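Long-range contacts in tRNA (uracil(54)-C(5))-methyltransferase (PDB 2JJQ), which catalyses the S-adenosyl-L-methionine-dependent methylation of carbon 5 of uridine 54 in tRNA, giving 5-methyluridine at that position: residues A[114-119]-A[406-411]; A[134-139]-A[181-186]; A[190-195]-A[210-215]; A[387-392]-A[418-423]. One frame throughout, in Å; residues are numbered along the deposited sequence.

Contact 1. Residues A[114-119]-A[406-411]; sequences FEVEVV and IVALDM
F114 turns the edge of its ring toward I406: CE2 of F114 lies 3.6 Å from CG2 of I406, and that methyl sits close to the ring plane. The ring arrives there because CG of F114 stands between its own backbone N and carbonyl carbon (chi1 54°). At V116 the two methyls divide the work. CG2 meets the same I406 CG2 from another direction, the two side chains crossing at about a right angle, whereas CG1 reaches 3.7 Å from the backbone N of A408. E117 is the point where backbone pairing takes over. Its N does not bond I406 directly; a water accepts from E117 N and donates to I406 O, at 2.8 Å and 2.6 Å. Its carbonyl O then receives A408 N at 2.8 Å, with the C=O...N angle of 170° showing an almost head-on approach. V118 and A408 pair in parallel fashion, with CG2 of V118 4.1 Å from CB of A408. V119 follows with two further straight bonds, its N giving to A408 O and its O accepting from D410 N. Its CG2 also packs 3.7 Å from CG1 of V407, on the face of the sheet that also carries L409. D410, the centre of an inverse gamma turn, directs its carboxylate to Y97 and K104. Strand 117-119 is thus a parallel edge strand added to the methyltransferase sheet, next to 403-409, whose other neighbour is strand 419-424. Helix 97-112 covers the face carrying V118 and A408, and helix 275-288 lies against the face carrying V407 and L409.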
loop_
_atom_site.group_PDB
_atom_site.type_symbol
_atom_site.label_atom_id
_atom_site.label_comp_id
_atom_site.label_asym_id
_atom_site.label_seq_id
_atom_site.Cartn_x
_atom_site.Cartn_y
_atom_site.Cartn_z
ATOM N N PHE A 114 13.854 16.597 -12.468
ATOM C CA PHE A 114 14.094 16.055 -13.837
ATOM C C PHE A 114 13.039 15.029 -14.167
ATOM O O PHE A 114 12.355 14.549 -13.265
ATOM C CB PHE A 114 15.472 15.427 -13.940
ATOM C CG PHE A 114 15.738 14.404 -12.903
ATOM C CD1 PHE A 114 16.331 14.748 -11.704
ATOM C CD2 PHE A 114 15.421 13.076 -13.131
ATOM C CE1 PHE A 114 16.568 13.802 -10.737
ATOM C CE2 PHE A 114 15.675 12.113 -12.135
ATOM C CZ PHE A 114 16.250 12.487 -10.962
ATOM N N GLU A 115 12.898 14.720 -15.445
ATOM C CA GLU A 115 11.894 13.777 -15.936
ATOM C C GLU A 115 12.153 12.349 -15.387
ATOM O O GLU A 115 13.280 11.806 -15.483
ATOM C CB GLU A 115 11.965 13.759 -17.462
ATOM C CG GLU A 115 10.737 13.193 -18.140
ATOM C CD GLU A 115 9.594 14.196 -18.145
ATOM O OE1 GLU A 115 9.829 15.356 -18.584
ATOM O OE2 GLU A 115 8.461 13.829 -17.716
ATOM N N VAL A 116 11.091 11.750 -14.869
ATOM C CA VAL A 116 11.108 10.361 -14.394
ATOM C C VAL A 116 9.993 9.585 -15.086
ATOM O O VAL A 116 8.871 10.039 -15.143
ATOM C CB VAL A 116 10.947 10.312 -12.866
ATOM C CG1 VAL A 116 10.912 8.838 -12.435
ATOM C CG2 VAL A 116 12.161 11.081 -12.194
ATOM N N GLU A 117 10.327 8.456 -15.699
ATOM C CA GLU A 117 9.307 7.634 -16.330
ATOM C C GLU A 117 8.398 7.059 -15.234
ATOM O O GLU A 117 8.868 6.695 -14.121
ATOM C CB GLU A 117 9.961 6.505 -17.131
ATOM C CG GLU A 117 8.976 5.420 -17.587
ATOM C CD GLU A 117 9.661 4.187 -18.207
ATOM O OE1 GLU A 117 10.918 4.119 -18.255
ATOM O OE2 GLU A 117 8.909 3.268 -18.657
ATOM N N VAL A 118 7.105 6.982 -15.515
ATOM C CA VAL A 118 6.138 6.341 -14.616
ATOM C C VAL A 118 5.548 5.085 -15.295
ATOM O O VAL A 118 4.823 5.194 -16.318
ATOM C CB VAL A 118 5.003 7.291 -14.184
ATOM C CG1 VAL A 118 4.104 6.593 -13.164
ATOM C CG2 VAL A 118 5.572 8.582 -13.539
ATOM N N VAL A 119 5.826 3.920 -14.739
ATOM C CA VAL A 119 5.312 2.671 -15.334
ATOM C C VAL A 119 3.871 2.443 -14.901
ATOM O O VAL A 119 3.603 2.440 -13.685
ATOM C CB VAL A 119 6.196 1.478 -14.894
ATOM C CG1 VAL A 119 5.706 0.114 -15.469
ATOM C CG2 VAL A 119 7.686 1.781 -15.199
ATOM N N ILE A 406 16.674 5.852 -12.516
ATOM C CA ILE A 406 15.486 6.005 -11.654
ATOM C C ILE A 406 14.221 5.834 -12.475
ATOM O O ILE A 406 14.135 6.314 -13.638
ATOM C CB ILE A 406 15.482 7.390 -10.932
ATOM C CG1 ILE A 406 14.351 7.494 -9.914
ATOM C CG2 ILE A 406 15.341 8.526 -11.931
ATOM C CD1 ILE A 406 14.559 8.728 -8.983
ATOM N N VAL A 407 13.234 5.150 -11.895
ATOM C CA VAL A 407 11.939 4.996 -12.524
ATOM C C VAL A 407 10.913 5.015 -11.402
ATOM O O VAL A 407 11.243 4.695 -10.282
ATOM C CB VAL A 407 11.875 3.643 -13.253
ATOM C CG1 VAL A 407 10.748 3.635 -14.220
ATOM C CG2 VAL A 407 13.146 3.457 -14.021
ATOM N N ALA A 408 9.692 5.445 -11.699
ATOM C CA ALA A 408 8.571 5.380 -10.768
ATOM C C ALA A 408 7.626 4.320 -11.277
ATOM O O ALA A 408 7.484 4.134 -12.488
ATOM C CB ALA A 408 7.804 6.707 -10.722
ATOM N N LEU A 409 7.031 3.590 -10.362
ATOM C CA LEU A 409 6.047 2.537 -10.741
ATOM C C LEU A 409 4.744 2.993 -10.119
ATOM O O LEU A 409 4.718 3.407 -8.945
ATOM C CB LEU A 409 6.429 1.160 -10.225
ATOM C CG LEU A 409 7.660 0.589 -10.931
ATOM C CD1 LEU A 409 8.815 1.115 -10.129
ATOM C CD2 LEU A 409 7.612 -0.946 -10.844
ATOM N N ASP A 410 3.682 3.004 -10.920
ATOM C CA ASP A 410 2.387 3.349 -10.361
ATOM C C ASP A 410 1.852 2.173 -9.514
ATOM O O ASP A 410 1.049 1.342 -9.972
ATOM C CB ASP A 410 1.374 3.781 -11.428
ATOM C CG ASP A 410 0.103 4.300 -10.792
ATOM O OD1 ASP A 410 0.200 4.727 -9.624
ATOM O OD2 ASP A 410 -1.001 4.205 -11.369
ATOM N N MET A 411 2.290 2.115 -8.267
ATOM C CA MET A 411 1.842 1.053 -7.390
ATOM C C MET A 411 0.433 1.369 -6.906
ATOM O O MET A 411 -0.302 0.465 -6.409
ATOM C CB MET A 411 2.823 0.922 -6.184
ATOM C CG MET A 411 4.174 0.221 -6.618
ATOM S SD MET A 411 3.980 -1.586 -6.826
ATOM C CE MET A 411 2.824 -1.906 -5.492
HETATM O O HOH W 1 12.968 7.427 -15.647
#

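Contact 2. Residues A[134-139]-A[181-186]; sequences AITKDG and SVWNIK
T136 and W183 form a single backbone bridge, made where strand 130-136 runs out into a type I beta turn from T136 to G139 and meets the loop between helix 162-178 and strand 192-199. Two bonds define it. W183 N gives to I135 O at 3.2 Å, in the carbonyl plane, and K137 N gives to W183 O at 2.8 Å, from a position tilted 28° from the carbonyl plane of W183. The touching parts run 94° apart, which fits one isolated bridge rather than continued pairing. The two methyls of V182 have different partners. CG1 touches I135 CG2 at 3.6 Å, the two side chains crossing at about a right angle; CG2, held between the backbone N and carbonyl carbon of V182 (chi1 -60° for CG1), rests against K137 N and the carbonyl carbon of T136. The indole of W183 is approached obliquely by A134 CB, while I185 CG1 lies over one face toward the rim. Farther out, R193 makes a cation-pi contact with W183, and the rings of Y194 and W183 meet. I175 of helix 162-178 touches both I135 and V182, joining this corner to the helix. The turn is closed by G139 N on T136 O, and T136 N and OG1 both donate back to G139 O; the hydroxyl bond is 2.7 Å long. That leaves the CG2 methyl of T136 facing I185, where it meets CD1 of I185 at 3.4 Å, tighter than usual van der Waals contact.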
loop_
_atom_site.group_PDB
_atom_site.type_symbol
_atom_site.label_atom_id
_atom_site.label_comp_id
_atom_site.label_asym_id
_atom_site.label_seq_id
_atom_site.Cartn_x
_atom_site.Cartn_y
_atom_site.Cartn_z
ATOM N N ALA A 134 -15.368 -1.966 6.962
ATOM C CA ALA A 134 -16.052 -1.819 8.214
ATOM C C ALA A 134 -17.465 -2.421 8.136
ATOM O O ALA A 134 -18.146 -2.302 7.109
ATOM C CB ALA A 134 -16.098 -0.300 8.657
ATOM N N ILE A 135 -17.910 -3.046 9.234
ATOM C CA ILE A 135 -19.208 -3.755 9.218
ATOM C C ILE A 135 -20.084 -3.068 10.267
ATOM O O ILE A 135 -19.915 -3.255 11.446
ATOM C CB ILE A 135 -19.022 -5.260 9.545
ATOM C CG1 ILE A 135 -17.968 -5.886 8.602
ATOM C CG2 ILE A 135 -20.369 -6.028 9.554
ATOM C CD1 ILE A 135 -17.475 -7.223 9.126
ATOM N N THR A 136 -21.015 -2.231 9.831
ATOM C CA THR A 136 -21.681 -1.381 10.805
ATOM C C THR A 136 -23.195 -1.485 10.697
ATOM O O THR A 136 -23.736 -2.050 9.745
ATOM C CB THR A 136 -21.261 0.101 10.636
ATOM O OG1 THR A 136 -21.905 0.637 9.478
ATOM C CG2 THR A 136 -19.758 0.230 10.393
ATOM N N LYS A 137 -23.875 -0.941 11.708
ATOM C CA LYS A 137 -25.333 -0.931 11.713
ATOM C C LYS A 137 -25.884 -0.387 10.387
ATOM O O LYS A 137 -26.735 -1.009 9.738
ATOM C CB LYS A 137 -25.841 -0.153 12.938
ATOM C CG LYS A 137 -27.351 0.036 12.989
ATOM C CD LYS A 137 -27.796 0.632 14.335
ATOM C CE LYS A 137 -29.234 1.151 14.247
ATOM N NZ LYS A 137 -29.340 2.174 13.150
ATOM N N ASP A 138 -25.340 0.731 9.932
ATOM C CA ASP A 138 -25.835 1.346 8.698
ATOM C C ASP A 138 -25.127 0.978 7.400
ATOM O O ASP A 138 -25.225 1.695 6.415
ATOM C CB ASP A 138 -25.885 2.861 8.861
ATOM C CG ASP A 138 -27.062 3.294 9.731
ATOM O OD1 ASP A 138 -28.137 2.639 9.632
ATOM O OD2 ASP A 138 -26.910 4.255 10.513
ATOM N N GLY A 139 -24.386 -0.118 7.388
ATOM C CA GLY A 139 -23.824 -0.573 6.120
ATOM C C GLY A 139 -22.446 -1.181 6.275
ATOM O O GLY A 139 -21.850 -1.091 7.357
ATOM N N SER A 181 -24.076 -9.438 16.044
ATOM C CA SER A 181 -24.042 -8.047 16.502
ATOM C C SER A 181 -22.957 -7.285 15.729
ATOM O O SER A 181 -21.848 -7.767 15.584
ATOM C CB SER A 181 -23.791 -8.028 18.033
ATOM O OG SER A 181 -22.848 -7.072 18.463
ATOM N N VAL A 182 -23.299 -6.137 15.163
ATOM C CA VAL A 182 -22.314 -5.378 14.373
ATOM C C VAL A 182 -22.010 -3.991 14.980
ATOM O O VAL A 182 -22.570 -3.594 16.002
ATOM C CB VAL A 182 -22.691 -5.260 12.874
ATOM C CG1 VAL A 182 -22.796 -6.634 12.206
ATOM C CG2 VAL A 182 -23.988 -4.415 12.687
ATOM N N TRP A 183 -21.067 -3.281 14.380
ATOM C CA TRP A 183 -20.518 -2.054 15.007
ATOM C C TRP A 183 -21.547 -0.961 14.929
ATOM O O TRP A 183 -22.031 -0.614 13.833
ATOM C CB TRP A 183 -19.299 -1.613 14.218
ATOM C CG TRP A 183 -18.443 -0.518 14.780
ATOM C CD1 TRP A 183 -18.584 0.148 15.960
ATOM C CD2 TRP A 183 -17.227 -0.061 14.200
ATOM N NE1 TRP A 183 -17.556 1.076 16.114
ATOM C CE2 TRP A 183 -16.693 0.933 15.053
ATOM C CE3 TRP A 183 -16.542 -0.385 13.026
ATOM C CZ2 TRP A 183 -15.509 1.602 14.759
ATOM C CZ3 TRP A 183 -15.366 0.282 12.740
ATOM C CH2 TRP A 183 -14.860 1.255 13.607
ATOM N N ASN A 184 -21.860 -0.394 16.088
ATOM C CA ASN A 184 -22.690 0.809 16.142
ATOM C C ASN A 184 -21.721 1.931 16.361
ATOM O O ASN A 184 -21.181 2.070 17.463
ATOM C CB ASN A 184 -23.590 0.749 17.353
ATOM C CG ASN A 184 -24.329 2.077 17.608
ATOM O OD1 ASN A 184 -24.043 3.098 16.981
ATOM N ND2 ASN A 184 -25.287 2.043 18.531
ATOM N N ILE A 185 -21.468 2.709 15.311
ATOM C CA ILE A 185 -20.440 3.763 15.383
ATOM C C ILE A 185 -20.756 4.922 16.348
ATOM O O ILE A 185 -19.848 5.500 16.957
ATOM C CB ILE A 185 -20.139 4.303 13.998
ATOM C CG1 ILE A 185 -19.426 3.221 13.191
ATOM C CG2 ILE A 185 -19.282 5.570 14.115
ATOM C CD1 ILE A 185 -19.588 3.398 11.699
ATOM N N LYS A 186 -22.034 5.230 16.526
ATOM C CA LYS A 186 -22.429 6.264 17.473
ATOM C C LYS A 186 -22.048 5.960 18.899
ATOM O O LYS A 186 -21.814 6.875 19.683
ATOM C CB LYS A 186 -23.937 6.466 17.427
ATOM C CG LYS A 186 -24.410 7.244 16.239
ATOM C CD LYS A 186 -25.878 7.628 16.408
ATOM C CE LYS A 186 -26.515 8.084 15.089
ATOM N NZ LYS A 186 -27.970 8.375 15.319
#

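Contact 3. Residues A[190-195]-A[210-215]; sequences GFLRYM and FVTKEG
A classic beta bulge interrupts the antiparallel hairpin of strands 192-199 and 206-212, with R193 and Y194 together facing V211. The evidence is a shared acceptor: V211 O receives R193 N at 2.9 Å and Y194 N at 3.1 Å, the first in the carbonyl plane and the second tilted 17° from it. V211 N returns a bond to Y194 O, and K213 N gives to F191 O beyond the bulge. Among the side chains, F191 and T212 run side by side. CB of T212 stands over one face of the F191 ring, 3.7 Å from its centroid, a CH-pi contact, and the carbonyl O of E214 lies near the ring plane at its edge. T212 OG1 donates to K213 O and also bonds W231, so the hydroxyl is tied on the strand 228-233 side. The bent chain of R193 brings its guanidinium back over its own segment, where NE (2.7 Å) and NH2 (3.0 Å) both grip G190 O side-on. K213 CG then covers one face of that flat group, 3.5 Å from R193 CZ, while K213 NZ bonds N234. On the side of the sheet that carries L192, CD1 of L192 meets F210 CB, and M195 SD lies obliquely beside the F210 ring, 3.9 Å from CE1, a Met-aromatic contact; helix 162-178 packs against this side through L171 and I175. An extra residue on one strand, with two successive N-H groups directed at one carbonyl, is the signature of the classic bulge in antiparallel sheet.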
loop_
_atom_site.group_PDB
_atom_site.type_symbol
_atom_site.label_atom_id
_atom_site.label_comp_id
_atom_site.label_asym_id
_atom_site.label_seq_id
_atom_site.Cartn_x
_atom_site.Cartn_y
_atom_site.Cartn_z
ATOM N N GLY A 190 -20.842 -3.197 19.853
ATOM C CA GLY A 190 -21.115 -4.199 18.828
ATOM C C GLY A 190 -19.918 -5.111 18.618
ATOM O O GLY A 190 -18.763 -4.698 18.856
ATOM N N PHE A 191 -20.195 -6.351 18.190
ATOM C CA PHE A 191 -19.182 -7.405 18.220
ATOM C C PHE A 191 -18.335 -7.346 16.955
ATOM O O PHE A 191 -17.121 -7.195 17.038
ATOM C CB PHE A 191 -19.863 -8.778 18.361
ATOM C CG PHE A 191 -18.936 -9.960 18.173
ATOM C CD1 PHE A 191 -17.918 -10.206 19.086
ATOM C CD2 PHE A 191 -19.134 -10.843 17.104
ATOM C CE1 PHE A 191 -17.080 -11.303 18.923
ATOM C CE2 PHE A 191 -18.304 -11.944 16.922
ATOM C CZ PHE A 191 -17.287 -12.175 17.813
ATOM N N LEU A 192 -18.967 -7.446 15.795
ATOM C CA LEU A 192 -18.208 -7.512 14.553
ATOM C C LEU A 192 -17.788 -6.093 14.076
ATOM O O LEU A 192 -18.631 -5.213 13.943
ATOM C CB LEU A 192 -19.060 -8.259 13.495
ATOM C CG LEU A 192 -18.505 -8.557 12.116
ATOM C CD1 LEU A 192 -17.123 -9.240 12.252
ATOM C CD2 LEU A 192 -19.518 -9.462 11.367
ATOM N N ARG A 193 -16.497 -5.874 13.810
ATOM C CA ARG A 193 -16.013 -4.525 13.432
ATOM C C ARG A 193 -15.554 -4.438 11.955
ATOM O O ARG A 193 -15.970 -3.523 11.241
ATOM C CB ARG A 193 -14.896 -4.066 14.373
ATOM C CG ARG A 193 -15.285 -4.075 15.860
ATOM C CD ARG A 193 -16.493 -3.114 16.075
ATOM N NE ARG A 193 -17.061 -3.082 17.428
ATOM C CZ ARG A 193 -16.722 -2.182 18.348
ATOM N NH1 ARG A 193 -15.783 -1.303 18.060
ATOM N NH2 ARG A 193 -17.289 -2.191 19.552
ATOM N N TYR A 194 -14.690 -5.360 11.506
ATOM C CA TYR A 194 -14.160 -5.327 10.140
ATOM C C TYR A 194 -14.159 -6.712 9.528
ATOM O O TYR A 194 -13.945 -7.713 10.249
ATOM C CB TYR A 194 -12.678 -4.820 10.106
ATOM C CG TYR A 194 -12.516 -3.352 10.444
ATOM C CD1 TYR A 194 -12.638 -2.381 9.465
ATOM C CD2 TYR A 194 -12.234 -2.958 11.742
ATOM C CE1 TYR A 194 -12.518 -1.044 9.777
ATOM C CE2 TYR A 194 -12.095 -1.583 12.079
ATOM C CZ TYR A 194 -12.242 -0.643 11.073
ATOM O OH TYR A 194 -12.127 0.703 11.363
ATOM N N MET A 195 -14.327 -6.761 8.206
ATOM C CA MET A 195 -14.024 -7.947 7.431
ATOM C C MET A 195 -12.843 -7.515 6.562
ATOM O O MET A 195 -13.000 -6.623 5.741
ATOM C CB MET A 195 -15.177 -8.318 6.498
ATOM C CG MET A 195 -14.759 -9.412 5.462
ATOM S SD MET A 195 -16.109 -10.226 4.577
ATOM C CE MET A 195 -16.685 -8.899 3.498
ATOM N N PHE A 210 -12.164 -11.772 10.111
ATOM C CA PHE A 210 -13.211 -11.062 10.880
ATOM C C PHE A 210 -12.588 -10.501 12.105
ATOM O O PHE A 210 -12.110 -11.247 12.977
ATOM C CB PHE A 210 -14.379 -12.038 11.219
ATOM C CG PHE A 210 -15.007 -12.623 9.971
ATOM C CD1 PHE A 210 -15.700 -11.791 9.080
ATOM C CD2 PHE A 210 -14.827 -13.955 9.639
ATOM C CE1 PHE A 210 -16.252 -12.303 7.877
ATOM C CE2 PHE A 210 -15.368 -14.463 8.441
ATOM C CZ PHE A 210 -16.067 -13.634 7.572
ATOM N N VAL A 211 -12.549 -9.166 12.189
ATOM C CA VAL A 211 -11.990 -8.528 13.352
ATOM C C VAL A 211 -13.152 -8.108 14.240
ATOM O O VAL A 211 -14.066 -7.446 13.773
ATOM C CB VAL A 211 -11.150 -7.261 12.952
ATOM C CG1 VAL A 211 -10.567 -6.597 14.155
ATOM C CG2 VAL A 211 -10.032 -7.620 11.866
ATOM N N THR A 212 -13.096 -8.500 15.514
ATOM C CA THR A 212 -14.188 -8.323 16.437
ATOM C C THR A 212 -13.696 -7.823 17.799
ATOM O O THR A 212 -12.487 -7.761 18.099
ATOM C CB THR A 212 -14.910 -9.671 16.674
ATOM O OG1 THR A 212 -14.122 -10.443 17.575
ATOM C CG2 THR A 212 -15.134 -10.476 15.328
ATOM N N LYS A 213 -14.650 -7.447 18.645
ATOM C CA LYS A 213 -14.346 -7.292 20.042
ATOM C C LYS A 213 -14.481 -8.668 20.744
ATOM O O LYS A 213 -14.681 -9.712 20.091
ATOM C CB LYS A 213 -15.262 -6.212 20.639
ATOM C CG LYS A 213 -15.127 -4.861 19.913
ATOM C CD LYS A 213 -13.702 -4.301 19.885
ATOM C CE LYS A 213 -13.234 -3.801 21.231
ATOM N NZ LYS A 213 -11.824 -3.266 21.226
ATOM N N GLU A 214 -14.350 -8.686 22.062
ATOM C CA GLU A 214 -14.495 -9.930 22.833
ATOM C C GLU A 214 -15.888 -10.530 22.619
ATOM O O GLU A 214 -16.890 -9.822 22.478
ATOM C CB GLU A 214 -14.188 -9.663 24.322
ATOM C CG GLU A 214 -12.721 -9.222 24.649
ATOM C CD GLU A 214 -12.441 -7.711 24.420
ATOM O OE1 GLU A 214 -13.325 -6.986 23.862
ATOM O OE2 GLU A 214 -11.325 -7.244 24.811
ATOM N N GLY A 215 -15.972 -11.844 22.528
ATOM C CA GLY A 215 -17.214 -12.429 22.095
ATOM C C GLY A 215 -16.947 -13.819 21.561
ATOM O O GLY A 215 -15.870 -14.373 21.754
#

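Contact 4. Residues A[387-392]-A[418-423]; sequences CNPETF and VELVAK
The phenyl ring of F392 is approached obliquely by two side chains of strand 419-424: A422 CB comes within 3.5 Å of CZ of F392, and L420 CD1 within 3.9 Å of its CD2. Y384 meets the same ring edge-to-face from strand 381-386. With CG anti to the backbone N (chi1 168°), F392 reaches down from the first turn of helix 389-398 onto the strand, and its side chain crosses that of L420 at about a right angle. P389 fills in beside it, its CB 4.2 Å from L420 CD1. The other flat group, the carboxylate of E419, brings OE1 to 3.2 Å from CB of C387, where CB rather than SG is the nearest side-chain atom. The E419 chain is bent at chi2 (90°), which turns its end back toward C387 although the side chain sets out away from it. C387 and E419 are the predicted nucleophile and proton acceptor, and their proximity is consistent with a common catalytic centre. The backbones are coupled more indirectly: C387 CA makes a CA-H...O contact of 3.1 Å with V418 O, and a water accepts from V418 N and donates to C387 O at 2.8 Å. At the helix start, N388 O accepts both F392 N and T391 OG1, the latter on a lone pair in the carbonyl plane. Strand 419-424 lies between strands 403-409 and 381-386; helix 389-398 packs on the side carrying L420 and A422, and helix 275-288 on the side carrying V421.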
loop_
_atom_site.group_PDB
_atom_site.type_symbol
_atom_site.label_atom_id
_atom_site.label_comp_id
_atom_site.label_asym_id
_atom_site.label_seq_id
_atom_site.Cartn_x
_atom_site.Cartn_y
_atom_site.Cartn_z
ATOM N N CYS A 387 7.990 5.396 -1.551
ATOM C CA CYS A 387 6.758 6.057 -2.065
ATOM C C CYS A 387 6.634 7.498 -1.487
ATOM O O CYS A 387 5.584 8.115 -1.572
ATOM C CB CYS A 387 5.483 5.227 -1.767
ATOM S SG CYS A 387 5.125 5.183 -0.057
ATOM N N ASN A 388 7.737 8.034 -0.955
ATOM C CA ASN A 388 7.758 9.414 -0.448
ATOM C C ASN A 388 8.847 10.192 -1.193
ATOM O O ASN A 388 9.966 10.302 -0.706
ATOM C CB ASN A 388 8.060 9.384 1.061
ATOM C CG ASN A 388 7.014 8.553 1.870
ATOM O OD1 ASN A 388 5.843 8.922 1.936
ATOM N ND2 ASN A 388 7.458 7.431 2.490
ATOM N N PRO A 389 8.521 10.730 -2.373
ATOM C CA PRO A 389 9.522 11.417 -3.195
ATOM C C PRO A 389 10.321 12.516 -2.453
ATOM O O PRO A 389 11.520 12.672 -2.690
ATOM C CB PRO A 389 8.667 12.039 -4.298
ATOM C CG PRO A 389 7.555 10.997 -4.510
ATOM C CD PRO A 389 7.234 10.572 -3.093
ATOM N N GLU A 390 9.649 13.309 -1.618
ATOM C CA GLU A 390 10.341 14.371 -0.937
ATOM C C GLU A 390 11.370 13.857 0.060
ATOM O O GLU A 390 12.432 14.464 0.198
ATOM C CB GLU A 390 9.324 15.332 -0.279
ATOM C CG GLU A 390 8.544 16.104 -1.331
ATOM C CD GLU A 390 7.654 17.207 -0.764
ATOM O OE1 GLU A 390 7.253 17.134 0.431
ATOM O OE2 GLU A 390 7.337 18.133 -1.553
ATOM N N THR A 391 11.047 12.773 0.768
ATOM C CA THR A 391 12.014 12.162 1.701
ATOM C C THR A 391 13.168 11.517 0.942
ATOM O O THR A 391 14.323 11.656 1.345
ATOM C CB THR A 391 11.365 11.144 2.667
ATOM O OG1 THR A 391 11.055 9.953 1.942
ATOM C CG2 THR A 391 10.088 11.674 3.111
ATOM N N PHE A 392 12.860 10.831 -0.164
ATOM C CA PHE A 392 13.914 10.308 -1.028
ATOM C C PHE A 392 14.871 11.443 -1.446
ATOM O O PHE A 392 16.097 11.315 -1.378
ATOM C CB PHE A 392 13.319 9.701 -2.288
ATOM C CG PHE A 392 14.347 9.424 -3.329
ATOM C CD1 PHE A 392 15.275 8.379 -3.133
ATOM C CD2 PHE A 392 14.423 10.195 -4.490
ATOM C CE1 PHE A 392 16.252 8.123 -4.125
ATOM C CE2 PHE A 392 15.372 9.959 -5.431
ATOM C CZ PHE A 392 16.290 8.917 -5.273
ATOM N N VAL A 418 3.044 7.486 -5.683
ATOM C CA VAL A 418 3.800 6.689 -6.626
ATOM C C VAL A 418 4.940 5.995 -5.866
ATOM O O VAL A 418 5.285 6.462 -4.764
ATOM C CB VAL A 418 4.306 7.598 -7.767
ATOM C CG1 VAL A 418 5.693 8.154 -7.406
ATOM C CG2 VAL A 418 4.352 6.838 -9.044
ATOM N N GLU A 419 5.476 4.905 -6.413
ATOM C CA GLU A 419 6.637 4.195 -5.868
ATOM C C GLU A 419 7.891 4.432 -6.709
ATOM O O GLU A 419 7.959 4.008 -7.851
ATOM C CB GLU A 419 6.374 2.707 -5.845
ATOM C CG GLU A 419 7.495 1.901 -5.215
ATOM C CD GLU A 419 7.300 1.715 -3.720
ATOM O OE1 GLU A 419 6.603 2.552 -3.115
ATOM O OE2 GLU A 419 7.788 0.697 -3.175
ATOM N N LEU A 420 8.921 5.028 -6.150
ATOM C CA LEU A 420 10.126 5.314 -6.953
ATOM C C LEU A 420 11.113 4.192 -6.697
ATOM O O LEU A 420 11.150 3.638 -5.587
ATOM C CB LEU A 420 10.784 6.579 -6.436
ATOM C CG LEU A 420 10.231 7.912 -6.823
ATOM C CD1 LEU A 420 10.987 8.897 -5.866
ATOM C CD2 LEU A 420 10.679 8.120 -8.277
ATOM N N VAL A 421 11.971 3.896 -7.684
ATOM C CA VAL A 421 13.035 2.914 -7.471
ATOM C C VAL A 421 14.242 3.592 -8.091
ATOM O O VAL A 421 14.268 3.853 -9.309
ATOM C CB VAL A 421 12.755 1.529 -8.157
ATOM C CG1 VAL A 421 13.895 0.555 -7.870
ATOM C CG2 VAL A 421 11.389 0.945 -7.730
ATOM N N ALA A 422 15.240 3.899 -7.259
ATOM C CA ALA A 422 16.423 4.579 -7.754
ATOM C C ALA A 422 17.695 3.767 -7.522
ATOM O O ALA A 422 17.898 3.214 -6.432
ATOM C CB ALA A 422 16.554 5.940 -7.079
ATOM N N LYS A 423 18.535 3.697 -8.553
ATOM C CA LYS A 423 19.848 3.116 -8.424
ATOM C C LYS A 423 20.870 4.270 -8.252
ATOM O O LYS A 423 20.965 5.156 -9.123
ATOM C CB LYS A 423 20.176 2.342 -9.693
ATOM C CG LYS A 423 21.557 1.750 -9.642
ATOM C CD LYS A 423 21.815 1.018 -10.912
ATOM C CE LYS A 423 23.105 0.226 -10.790
ATOM N NZ LYS A 423 23.208 -0.821 -11.837
HETATM O O HOH W 2 4.168 9.080 -3.765
#

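The four contacts form two pairs on opposite sides of the chain's centre. Contacts 1 and 4, with centres 9 Å apart, share the methyltransferase sheet: strand 117-119 is linked through 403-409 to E419 on strand 419-424, with C387 next to E419 at the end of strand 381-386. Contacts 2 and 3, centres 10 Å apart, share the five-stranded sheet, where strands 130-136 and 192-199 adjoin. The pairs lie 37 to 41 Å apart between centres. Along the chain, 114-119 precedes contacts 2 and 3 and 406-411 follows them, so the central region is inserted before the catalytic sheet is completed. Contact 4 crosses contact 1, 387-392 preceding 406-411 and 418-423 following it.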